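Local coordinates for protein monomethylamine methyltransferase MtmB1 (Methanosarcina barkeri, PDB 1NTH) that catalyses the transfer of the methyl group from monomethylamine to the corrinoid cofactor of its partner protein MtmC in methanogenesis from methylamine, at residues G129-S133 and I156-V160; F140-M145 and L186-A190; A148-D154 and A194-M199; T379-M385 and Y440-Y444. One frame throughout, in Å; residues are numbered along the deposited sequence.

Interaction 1. Residues G129-S133 and I156-V160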
loop_
_atom_site.group_PDB
_atom_site.type_symbol
_atom_site.label_atom_id
_atom_site.label_comp_id
_atom_site.label_asym_id
_atom_site.label_seq_id
_atom_site.Cartn_x
_atom_site.Cartn_y
_atom_site.Cartn_z
ATOM N N GLY A 129 -18.381 7.324 21.938
ATOM C CA GLY A 129 -18.621 5.906 21.786
ATOM C C GLY A 129 -19.134 5.304 23.076
ATOM O O GLY A 129 -19.314 6.025 24.064
ATOM N N PRO A 130 -19.392 3.987 23.094
ATOM C CA PRO A 130 -19.889 3.274 24.276
ATOM C C PRO A 130 -18.907 3.396 25.436
ATOM O O PRO A 130 -19.226 3.071 26.581
ATOM C CB PRO A 130 -20.035 1.841 23.778
ATOM C CG PRO A 130 -20.399 2.039 22.326
ATOM C CD PRO A 130 -19.417 3.111 21.909
ATOM N N THR A 131 -17.697 3.845 25.123
ATOM C CA THR A 131 -16.679 4.062 26.141
ATOM C C THR A 131 -16.425 2.819 26.996
ATOM O O THR A 131 -16.474 2.863 28.232
ATOM C CB THR A 131 -17.090 5.269 27.022
ATOM O OG1 THR A 131 -17.451 6.363 26.168
ATOM C CG2 THR A 131 -15.951 5.726 27.907
ATOM N N GLY A 132 -16.152 1.708 26.319
ATOM C CA GLY A 132 -15.851 0.460 27.000
ATOM C C GLY A 132 -17.016 -0.271 27.629
ATOM O O GLY A 132 -16.820 -1.293 28.289
ATOM N N SER A 133 -18.226 0.238 27.426
ATOM C CA SER A 133 -19.420 -0.386 27.988
ATOM C C SER A 133 -19.832 -1.620 27.188
ATOM O O SER A 133 -19.579 -1.707 25.985
ATOM C CB SER A 133 -20.570 0.623 28.015
ATOM O OG SER A 133 -20.205 1.779 28.753
ATOM N N ILE A 156 -13.919 7.648 17.496
ATOM C CA ILE A 156 -14.761 6.707 18.231
ATOM C C ILE A 156 -14.012 6.008 19.361
ATOM O O ILE A 156 -12.857 5.627 19.195
ATOM C CB ILE A 156 -15.291 5.580 17.299
ATOM C CG1 ILE A 156 -16.086 6.172 16.129
ATOM C CG2 ILE A 156 -16.134 4.584 18.103
ATOM C CD1 ILE A 156 -17.337 6.929 16.530
ATOM N N VAL A 157 -14.659 5.864 20.514
ATOM C CA VAL A 157 -14.056 5.100 21.600
ATOM C C VAL A 157 -14.897 3.823 21.632
ATOM O O VAL A 157 -16.108 3.856 21.864
ATOM C CB VAL A 157 -14.085 5.833 22.966
ATOM C CG1 VAL A 157 -15.461 6.411 23.253
ATOM C CG2 VAL A 157 -13.668 4.860 24.059
ATOM N N ASN A 158 -14.240 2.698 21.377
ATOM C CA ASN A 158 -14.896 1.399 21.287
ATOM C C ASN A 158 -15.674 0.872 22.485
ATOM O O ASN A 158 -15.313 1.099 23.642
ATOM C CB ASN A 158 -13.870 0.333 20.898
ATOM C CG ASN A 158 -13.149 0.653 19.602
ATOM O OD1 ASN A 158 -13.410 1.676 18.960
ATOM N ND2 ASN A 158 -12.235 -0.226 19.210
ATOM N N GLY A 159 -16.738 0.141 22.176
ATOM C CA GLY A 159 -17.535 -0.498 23.204
ATOM C C GLY A 159 -16.977 -1.909 23.327
ATOM O O GLY A 159 -16.059 -2.286 22.589
ATOM N N VAL A 160 -17.520 -2.692 24.252
ATOM C CA VAL A 160 -17.078 -4.065 24.470
ATOM C C VAL A 160 -18.111 -5.039 23.908
ATOM O O VAL A 160 -19.301 -4.897 24.172
ATOM C CB VAL A 160 -16.899 -4.345 25.990
ATOM C CG1 VAL A 160 -16.826 -5.845 26.251
ATOM C CG2 VAL A 160 -15.636 -3.658 26.494
#
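Two loops that follow adjacent parallel strands of the TIM barrel, 125-128 and 155-156, run side by side here, and Val-157, Gly-132 and Val-160 give up the largest areas to the contact. Val-157 comes directly after its strand and continues the pairing: its carbonyl O lies 3.2 Å from Gly-129 CA, in a CA-H...O contact, and 3.4 Å from Pro-130 CD. A side chain on residue 129 would collide with that oxygen, so the close approach depends on glycine. The Val-157 CG1 methyl reaches Thr-131 OG1 at 3.5 Å; this hydroxyl is itself turned back to donate to Gly-129 O. Gly-132 occupies the third position of a type I' turn from Pro-130 to Ser-133, closed by Ser-133 N to Pro-130 O at 3.1 Å. Gly-132 N donates a hydrogen bond to Asn-158 O at 2.9 Å. The CA-to-CB bond of Asn-158 points away, and its ND2 hydrogen-bonds to Glu-183. Beyond Gly-159, whose CA packs against Pro-130 CB at 3.5 Å, Val-160 sets its CG2 methyl 3.2 Å from Gly-132 O and ends the pairing with a nearly straight hydrogen bond, Val-160 N to Ser-133 O, at 2.9 Å.

Interaction 2. Residues F140-M145 and L186-A190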
loop_
_atom_site.group_PDB
_atom_site.type_symbol
_atom_site.label_atom_id
_atom_site.label_comp_id
_atom_site.label_asym_id
_atom_site.label_seq_id
_atom_site.Cartn_x
_atom_site.Cartn_y
_atom_site.Cartn_z
ATOM N N PHE A 140 -24.049 -4.243 17.692
ATOM C CA PHE A 140 -22.728 -3.644 17.829
ATOM C C PHE A 140 -22.486 -2.545 16.798
ATOM O O PHE A 140 -22.039 -1.452 17.146
ATOM C CB PHE A 140 -21.631 -4.710 17.729
ATOM C CG PHE A 140 -20.363 -4.328 18.432
ATOM C CD1 PHE A 140 -20.327 -4.231 19.821
ATOM C CD2 PHE A 140 -19.210 -4.034 17.710
ATOM C CE1 PHE A 140 -19.164 -3.845 20.481
ATOM C CE2 PHE A 140 -18.041 -3.646 18.360
ATOM C CZ PHE A 140 -18.016 -3.550 19.747
ATOM N N MET A 141 -22.786 -2.814 15.532
ATOM C CA MET A 141 -22.575 -1.790 14.516
ATOM C C MET A 141 -23.542 -0.612 14.653
ATOM O O MET A 141 -23.117 0.540 14.646
ATOM C CB MET A 141 -22.640 -2.403 13.112
ATOM C CG MET A 141 -21.375 -3.183 12.761
ATOM S SD MET A 141 -21.273 -3.690 11.032
ATOM C CE MET A 141 -21.202 -2.109 10.235
ATOM N N PRO A 142 -24.854 -0.881 14.797
ATOM C CA PRO A 142 -25.812 0.222 14.937
ATOM C C PRO A 142 -25.462 1.165 16.090
ATOM O O PRO A 142 -25.515 2.382 15.944
ATOM C CB PRO A 142 -27.135 -0.502 15.175
ATOM C CG PRO A 142 -26.972 -1.744 14.370
ATOM C CD PRO A 142 -25.555 -2.171 14.683
ATOM N N VAL A 143 -25.115 0.602 17.244
ATOM C CA VAL A 143 -24.767 1.428 18.390
ATOM C C VAL A 143 -23.599 2.357 18.075
ATOM O O VAL A 143 -23.644 3.547 18.381
ATOM C CB VAL A 143 -24.408 0.565 19.619
ATOM C CG1 VAL A 143 -23.774 1.427 20.699
ATOM C CG2 VAL A 143 -25.671 -0.102 20.163
ATOM N N HIS A 144 -22.549 1.826 17.463
ATOM C CA HIS A 144 -21.418 2.683 17.150
ATOM C C HIS A 144 -21.764 3.670 16.049
ATOM O O HIS A 144 -21.248 4.790 16.025
ATOM C CB HIS A 144 -20.190 1.848 16.788
ATOM C CG HIS A 144 -19.587 1.149 17.966
ATOM N ND1 HIS A 144 -20.056 -0.059 18.435
ATOM C CD2 HIS A 144 -18.603 1.527 18.816
ATOM C CE1 HIS A 144 -19.386 -0.395 19.524
ATOM N NE2 HIS A 144 -18.500 0.550 19.777
ATOM N N MET A 145 -22.655 3.271 15.147
ATOM C CA MET A 145 -23.067 4.170 14.077
ATOM C C MET A 145 -23.749 5.396 14.671
ATOM O O MET A 145 -23.684 6.483 14.101
ATOM C CB MET A 145 -24.005 3.457 13.095
ATOM C CG MET A 145 -23.948 4.037 11.687
ATOM S SD MET A 145 -25.097 3.277 10.522
ATOM C CE MET A 145 -24.641 1.550 10.640
ATOM N N LEU A 186 -15.575 -4.128 12.855
ATOM C CA LEU A 186 -16.999 -3.804 12.807
ATOM C C LEU A 186 -17.248 -2.311 13.005
ATOM O O LEU A 186 -18.092 -1.717 12.331
ATOM C CB LEU A 186 -17.765 -4.581 13.882
ATOM C CG LEU A 186 -17.854 -6.097 13.720
ATOM C CD1 LEU A 186 -18.580 -6.695 14.919
ATOM C CD2 LEU A 186 -18.586 -6.431 12.424
ATOM N N ILE A 187 -16.520 -1.706 13.937
ATOM C CA ILE A 187 -16.691 -0.287 14.219
ATOM C C ILE A 187 -16.311 0.582 13.028
ATOM O O ILE A 187 -17.017 1.544 12.708
ATOM C CB ILE A 187 -15.894 0.121 15.475
ATOM C CG1 ILE A 187 -16.548 -0.524 16.703
ATOM C CG2 ILE A 187 -15.860 1.638 15.618
ATOM C CD1 ILE A 187 -15.747 -0.387 17.986
ATOM N N LYS A 188 -15.214 0.248 12.354
ATOM C CA LYS A 188 -14.846 1.039 11.196
ATOM C C LYS A 188 -15.858 0.813 10.082
ATOM O O LYS A 188 -16.078 1.690 9.248
ATOM C CB LYS A 188 -13.411 0.717 10.753
ATOM C CG LYS A 188 -12.401 1.294 11.738
ATOM C CD LYS A 188 -10.961 1.134 11.286
ATOM C CE LYS A 188 -10.036 1.829 12.280
ATOM N NZ LYS A 188 -8.594 1.749 11.884
ATOM N N ASN A 189 -16.502 -0.350 10.081
ATOM C CA ASN A 189 -17.517 -0.620 9.064
ATOM C C ASN A 189 -18.736 0.252 9.326
ATOM O O ASN A 189 -19.404 0.746 8.402
ATOM C CB ASN A 189 -17.943 -2.107 9.157
ATOM C CG ASN A 189 -17.756 -2.880 7.855
ATOM O OD1 ASN A 189 -18.397 -2.567 6.845
ATOM N ND2 ASN A 189 -16.864 -3.909 7.874
ATOM N N ALA A 190 -18.992 0.481 10.608
ATOM C CA ALA A 190 -20.109 1.302 11.043
ATOM C C ALA A 190 -19.832 2.736 10.645
ATOM O O ALA A 190 -20.736 3.442 10.186
ATOM C CB ALA A 190 -20.257 1.200 12.554
#
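Two successive outer helices of the TIM barrel, 140-148 and 174-193, pack here with their local axes 8.5 Å apart and crossing at -52°, near the value for ridges-into-grooves packing of i±4 ridges; Phe-140/His-144 and Leu-186/Ala-190 have that spacing. Leu-186 meets Phe-140 through CD1 to CD2 at 3.9 Å and Met-141 through CB to CG at 4.0 Å; it also packs on Met-141 of a second subunit. Ile-187 touches both Phe-140 and His-144. Its CG1 lies 3.8 Å from Phe-140 CE2 and sits squarely over the His-144 face, a CH-pi contact at 3.6 Å from the centroid. The imidazole is held at both nitrogens: ND1 donates to Phe-140 O at 2.7 Å and NE2 pairs with Gly-159 N. Asn-189, beside the second subunit, receives the Met-141 CE methyl on its CB at 3.4 Å. Ala-190 is small enough to bring the helices closest, with its CA 5.1 Å from Met-145 CA; Met-145 CG rests 3.6 Å from Ala-190 O.

Interaction 3. Residues A148-D154 and A194-M199; sequences ALEKEVD and AGRPGM
The apolar centre is a pair of alanines: Ala-148 CB meets Ala-194 CB at 3.6 Å. Leu-149 (chi1 m, chi2 t) starts away from the other segment but brings CD2 back to 3.7 Å from Ala-194 CB; Leu-149 CA and Ala-194 CA are the nearest pair, 5.4 Å apart. Met-199 (m, t, p) enters beside them, SD 3.8 Å from Ala-148 CB and CE 4.0 Å from Val-153 CG1 and 3.5 Å from Asp-154 O. Toward the far ends the backbones diverge, Asp-154 CA to Met-199 CA being 7.2 Å. Both segments follow outer helices of the TIM barrel. Residues 148-154 lead from helix 140-148 into strand 155-156 through a type I turn from Glu-150 to Val-153. Helix 174-193 ends in a Schellman motif with Gly-195 (phi 79°) as C-prime residue, Arg-196 N bonding Cys-191 O and Gly-195 N bonding Ala-192 O; a type I turn from Arg-196 to Met-199 follows. Arg-196 (m, t, p, chi4 near 180°) extends its guanidinium into the bend of 148-154, carbonyls lying round its edge. NH1 donates to Ala-148 O at 2.9 Å and weakly to Glu-150 O at 3.2 Å; NH2 donates to Val-153 O at 2.7 Å, to which NH1 also donates weakly at 3.0 Å. Outermost, one water accepts from Arg-196 NH2 and donates to Asp-154 O, both at 2.9 Å.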
loop_
_atom_site.group_PDB
_atom_site.type_symbol
_atom_site.label_atom_id
_atom_site.label_comp_id
_atom_site.label_asym_id
_atom_site.label_seq_id
_atom_site.Cartn_x
_atom_site.Cartn_y
_atom_site.Cartn_z
ATOM N N ALA A 148 -20.955 7.849 15.033
ATOM C CA ALA A 148 -20.365 8.289 13.770
ATOM C C ALA A 148 -21.312 9.208 13.007
ATOM O O ALA A 148 -20.869 10.086 12.275
ATOM C CB ALA A 148 -20.001 7.085 12.907
ATOM N N LEU A 149 -22.614 9.005 13.189
ATOM C CA LEU A 149 -23.613 9.832 12.513
ATOM C C LEU A 149 -23.704 11.243 13.097
ATOM O O LEU A 149 -24.304 12.129 12.491
ATOM C CB LEU A 149 -24.987 9.155 12.577
ATOM C CG LEU A 149 -25.161 7.924 11.681
ATOM C CD1 LEU A 149 -26.450 7.195 12.038
ATOM C CD2 LEU A 149 -25.164 8.354 10.216
ATOM N N GLU A 150 -23.115 11.445 14.272
ATOM C CA GLU A 150 -23.125 12.756 14.919
ATOM C C GLU A 150 -21.935 13.587 14.444
ATOM O O GLU A 150 -20.787 13.190 14.634
ATOM C CB GLU A 150 -23.039 12.600 16.443
ATOM C CG GLU A 150 -24.258 11.976 17.108
ATOM C CD GLU A 150 -25.500 12.840 16.981
ATOM O OE1 GLU A 150 -25.359 14.082 16.967
ATOM O OE2 GLU A 150 -26.616 12.280 16.916
ATOM N N LYS A 151 -22.196 14.738 13.831
ATOM C CA LYS A 151 -21.100 15.591 13.371
ATOM C C LYS A 151 -20.252 16.097 14.536
ATOM O O LYS A 151 -19.101 16.497 14.350
ATOM C CB LYS A 151 -21.635 16.779 12.567
ATOM C CG LYS A 151 -22.025 16.410 11.147
ATOM C CD LYS A 151 -22.275 17.641 10.299
ATOM C CE LYS A 151 -22.437 17.258 8.833
ATOM N NZ LYS A 151 -22.590 18.455 7.965
ATOM N N GLU A 152 -20.826 16.086 15.735
ATOM C CA GLU A 152 -20.118 16.524 16.937
ATOM C C GLU A 152 -18.946 15.600 17.260
ATOM O O GLU A 152 -17.952 16.029 17.847
ATOM C CB GLU A 152 -21.063 16.529 18.144
ATOM C CG GLU A 152 -22.012 17.714 18.244
ATOM C CD GLU A 152 -21.292 19.026 18.489
ATOM O OE1 GLU A 152 -20.255 19.027 19.189
ATOM O OE2 GLU A 152 -21.776 20.066 17.994
ATOM N N VAL A 153 -19.073 14.332 16.883
ATOM C CA VAL A 153 -18.046 13.334 17.172
ATOM C C VAL A 153 -16.914 13.309 16.139
ATOM O O VAL A 153 -17.160 13.275 14.931
ATOM C CB VAL A 153 -18.695 11.930 17.292
ATOM C CG1 VAL A 153 -17.643 10.876 17.609
ATOM C CG2 VAL A 153 -19.757 11.948 18.394
ATOM N N ASP A 154 -15.677 13.327 16.635
ATOM C CA ASP A 154 -14.475 13.318 15.794
ATOM C C ASP A 154 -13.844 11.935 15.629
ATOM O O ASP A 154 -13.398 11.574 14.536
ATOM C CB ASP A 154 -13.419 14.261 16.379
ATOM C CG ASP A 154 -13.866 15.701 16.392
ATOM O OD1 ASP A 154 -14.197 16.223 15.306
ATOM O OD2 ASP A 154 -13.877 16.316 17.481
ATOM N N ALA A 194 -21.745 5.411 7.955
ATOM C CA ALA A 194 -22.149 6.759 8.340
ATOM C C ALA A 194 -21.471 7.789 7.434
ATOM O O ALA A 194 -21.565 8.992 7.670
ATOM C CB ALA A 194 -21.786 7.024 9.796
ATOM N N GLY A 195 -20.779 7.303 6.406
ATOM C CA GLY A 195 -20.103 8.188 5.470
ATOM C C GLY A 195 -18.778 8.746 5.957
ATOM O O GLY A 195 -18.302 9.763 5.453
ATOM N N ARG A 196 -18.166 8.074 6.929
ATOM C CA ARG A 196 -16.896 8.533 7.484
ATOM C C ARG A 196 -15.980 7.325 7.699
ATOM O O ARG A 196 -15.607 7.006 8.830
ATOM C CB ARG A 196 -17.168 9.249 8.811
ATOM C CG ARG A 196 -18.262 10.314 8.696
ATOM C CD ARG A 196 -18.644 10.886 10.055
ATOM N NE ARG A 196 -17.571 11.691 10.633
ATOM C CZ ARG A 196 -17.599 12.203 11.859
ATOM N NH1 ARG A 196 -18.649 11.992 12.647
ATOM N NH2 ARG A 196 -16.579 12.927 12.298
ATOM N N PRO A 197 -15.588 6.653 6.605
ATOM C CA PRO A 197 -14.725 5.465 6.630
ATOM C C PRO A 197 -13.394 5.609 7.364
ATOM O O PRO A 197 -12.885 4.637 7.933
ATOM C CB PRO A 197 -14.497 5.157 5.145
ATOM C CG PRO A 197 -15.633 5.842 4.444
ATOM C CD PRO A 197 -15.813 7.108 5.219
ATOM N N GLY A 198 -12.836 6.814 7.348
ATOM C CA GLY A 198 -11.544 7.043 7.969
ATOM C C GLY A 198 -11.504 7.502 9.413
ATOM O O GLY A 198 -10.442 7.904 9.890
ATOM N N MET A 199 -12.627 7.444 10.122
ATOM C CA MET A 199 -12.620 7.875 11.519
ATOM C C MET A 199 -11.656 7.058 12.368
ATOM O O MET A 199 -11.587 5.836 12.248
ATOM C CB MET A 199 -14.019 7.772 12.134
ATOM C CG MET A 199 -14.970 8.865 11.703
ATOM S SD MET A 199 -16.542 8.710 12.585
ATOM C CE MET A 199 -16.152 9.518 14.143
HETATM O O HOH W 1 -13.658 12.820 11.964
#

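Interaction 4. Residues T379-M385 and Y440-Y444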
loop_
_atom_site.group_PDB
_atom_site.type_symbol
_atom_site.label_atom_id
_atom_site.label_comp_id
_atom_site.label_asym_id
_atom_site.label_seq_id
_atom_site.Cartn_x
_atom_site.Cartn_y
_atom_site.Cartn_z
ATOM N N THR A 379 -25.547 5.767 24.143
ATOM C CA THR A 379 -25.958 6.169 22.798
ATOM C C THR A 379 -25.256 7.454 22.376
ATOM O O THR A 379 -24.742 8.200 23.211
ATOM C CB THR A 379 -27.478 6.420 22.690
ATOM O OG1 THR A 379 -27.773 7.747 23.140
ATOM C CG2 THR A 379 -28.258 5.411 23.524
ATOM N N GLY A 380 -25.256 7.709 21.071
ATOM C CA GLY A 380 -24.618 8.900 20.539
ATOM C C GLY A 380 -25.174 10.214 21.054
ATOM O O GLY A 380 -24.498 11.236 20.981
ATOM N N MET A 381 -26.400 10.206 21.569
ATOM C CA MET A 381 -26.997 11.436 22.090
ATOM C C MET A 381 -26.178 12.026 23.233
ATOM O O MET A 381 -26.056 13.243 23.344
ATOM C CB MET A 381 -28.430 11.184 22.569
ATOM C CG MET A 381 -29.456 11.082 21.450
ATOM S SD MET A 381 -29.710 12.645 20.564
ATOM C CE MET A 381 -31.051 13.371 21.529
ATOM N N GLU A 382 -25.619 11.171 24.085
ATOM C CA GLU A 382 -24.815 11.665 25.197
ATOM C C GLU A 382 -23.536 12.325 24.680
ATOM O O GLU A 382 -23.074 13.322 25.238
ATOM C CB GLU A 382 -24.475 10.526 26.166
ATOM C CG GLU A 382 -25.702 9.881 26.812
ATOM C CD GLU A 382 -26.052 8.538 26.192
ATOM O OE1 GLU A 382 -25.246 7.592 26.332
ATOM O OE2 GLU A 382 -27.128 8.429 25.564
ATOM N N ALA A 383 -22.971 11.769 23.613
ATOM C CA ALA A 383 -21.760 12.329 23.023
ATOM C C ALA A 383 -22.081 13.655 22.339
ATOM O O ALA A 383 -21.246 14.559 22.294
ATOM C CB ALA A 383 -21.161 11.347 22.013
ATOM N N ARG A 384 -23.289 13.772 21.794
ATOM C CA ARG A 384 -23.683 15.013 21.143
ATOM C C ARG A 384 -23.699 16.138 22.179
ATOM O O ARG A 384 -23.213 17.237 21.922
ATOM C CB ARG A 384 -25.076 14.887 20.513
ATOM C CG ARG A 384 -25.530 16.163 19.812
ATOM C CD ARG A 384 -27.024 16.162 19.529
ATOM N NE ARG A 384 -27.422 15.117 18.591
ATOM C CZ ARG A 384 -28.667 14.935 18.167
ATOM N NH1 ARG A 384 -29.637 15.733 18.599
ATOM N NH2 ARG A 384 -28.947 13.960 17.312
ATOM N N MET A 385 -24.257 15.858 23.356
ATOM C CA MET A 385 -24.315 16.867 24.405
ATOM C C MET A 385 -22.903 17.219 24.858
ATOM O O MET A 385 -22.576 18.391 25.057
ATOM C CB MET A 385 -25.131 16.360 25.595
ATOM C CG MET A 385 -25.326 17.403 26.695
ATOM S SD MET A 385 -26.248 18.867 26.138
ATOM C CE MET A 385 -27.928 18.292 26.349
ATOM N N TYR A 440 -36.330 11.067 23.551
ATOM C CA TYR A 440 -34.959 11.441 23.874
ATOM C C TYR A 440 -34.689 12.884 23.461
ATOM O O TYR A 440 -34.049 13.642 24.189
ATOM C CB TYR A 440 -33.956 10.515 23.173
ATOM C CG TYR A 440 -32.639 10.379 23.917
ATOM C CD1 TYR A 440 -32.206 11.375 24.796
ATOM C CD2 TYR A 440 -31.832 9.252 23.754
ATOM C CE1 TYR A 440 -31.008 11.252 25.499
ATOM C CE2 TYR A 440 -30.625 9.119 24.455
ATOM C CZ TYR A 440 -30.224 10.122 25.324
ATOM O OH TYR A 440 -29.053 9.994 26.037
ATOM N N MET A 441 -35.174 13.266 22.287
ATOM C CA MET A 441 -34.971 14.622 21.802
ATOM C C MET A 441 -35.564 15.644 22.770
ATOM O O MET A 441 -34.990 16.711 22.985
ATOM C CB MET A 441 -35.587 14.774 20.412
ATOM C CG MET A 441 -34.843 13.984 19.344
ATOM S SD MET A 441 -35.706 13.905 17.768
ATOM C CE MET A 441 -35.527 15.577 17.202
ATOM N N GLN A 442 -36.705 15.305 23.363
ATOM C CA GLN A 442 -37.357 16.200 24.316
ATOM C C GLN A 442 -36.536 16.297 25.598
ATOM O O GLN A 442 -36.400 17.376 26.175
ATOM C CB GLN A 442 -38.768 15.701 24.637
ATOM C CG GLN A 442 -39.753 15.815 23.481
ATOM C CD GLN A 442 -41.120 15.245 23.818
ATOM O OE1 GLN A 442 -41.481 15.119 24.987
ATOM N NE2 GLN A 442 -41.892 14.911 22.789
ATOM N N VAL A 443 -35.992 15.167 26.039
ATOM C CA VAL A 443 -35.168 15.133 27.242
ATOM C C VAL A 443 -33.925 15.988 27.003
ATOM O O VAL A 443 -33.505 16.757 27.869
ATOM C CB VAL A 443 -34.732 13.686 27.580
ATOM C CG1 VAL A 443 -33.706 13.691 28.703
ATOM C CG2 VAL A 443 -35.944 12.863 27.990
ATOM N N TYR A 444 -33.346 15.849 25.815
ATOM C CA TYR A 444 -32.155 16.602 25.435
ATOM C C TYR A 444 -32.454 18.100 25.499
ATOM O O TYR A 444 -31.680 18.874 26.062
ATOM C CB TYR A 444 -31.730 16.218 24.013
ATOM C CG TYR A 444 -30.382 16.759 23.577
ATOM C CD1 TYR A 444 -29.223 15.990 23.708
ATOM C CD2 TYR A 444 -30.269 18.028 23.012
ATOM C CE1 TYR A 444 -27.984 16.472 23.279
ATOM C CE2 TYR A 444 -29.034 18.522 22.581
ATOM C CZ TYR A 444 -27.897 17.736 22.717
ATOM O OH TYR A 444 -26.683 18.214 22.275
#
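Met-385 lays its CE methyl over the face of the Tyr-444 ring, 3.6 Å from the centroid, a CH-pi contact between helices 380-393 and 438-454. The local axes run at 23° to each other but 11.5 Å apart, and large side chains fill the gap. Met-381 touches both tyrosines: its CB sits over the Tyr-440 ring, 3.8 Å from the centroid, its CE touches Tyr-444 CB at 3.8 Å, and its sulfur makes Met-aromatic contacts with both rings. Tyr-440 OH donates to Glu-382 OE2 at 2.5 Å. That carboxylate belongs to the capping box that starts helix 380-393: Thr-379 N donates to Glu-382 OE1 at 2.9 Å, while Thr-379 OG1 accepts from Met-381 N at 3.2 Å. Tyr-444 OH is hydrogen-bonded to Glu-388, one turn beyond Arg-384 on helix 380-393. Arg-384, salt-bridged to Glu-150, also hydrogen-bonds to Phe-3 and Arg-4 of a third subunit. Around this interface, Leu-346 of helix 343-359 touches Met-385 and Tyr-444, and helix 425-428 and strand 429-430 pack against Thr-379.

In the fold
Interactions 1, 2 and 3 interlock along the chain, their segments alternating, and all three touch. Gly-159 N of interaction 1 probably bonds His-144 NE2 of interaction 2 at 3.0 Å, joining barrel loop to outer helix, and Ile-156 CD1 packs on Met-199 CE of interaction 3 at 3.7 Å. Interaction 4 comes later in sequence but is joined to interaction 3 by the salt bridge of Glu-150 OE1 with Arg-384 NE, 2.8 Å; its centre is about 16 Å from that of interaction 1. Interaction 1 lies at the C-terminal ends of barrel strands, where TIM-barrel enzymes carry their active sites. The UAG-encoded pyrrolysine follows Val-201, which Asn-158 of interaction 1 touches.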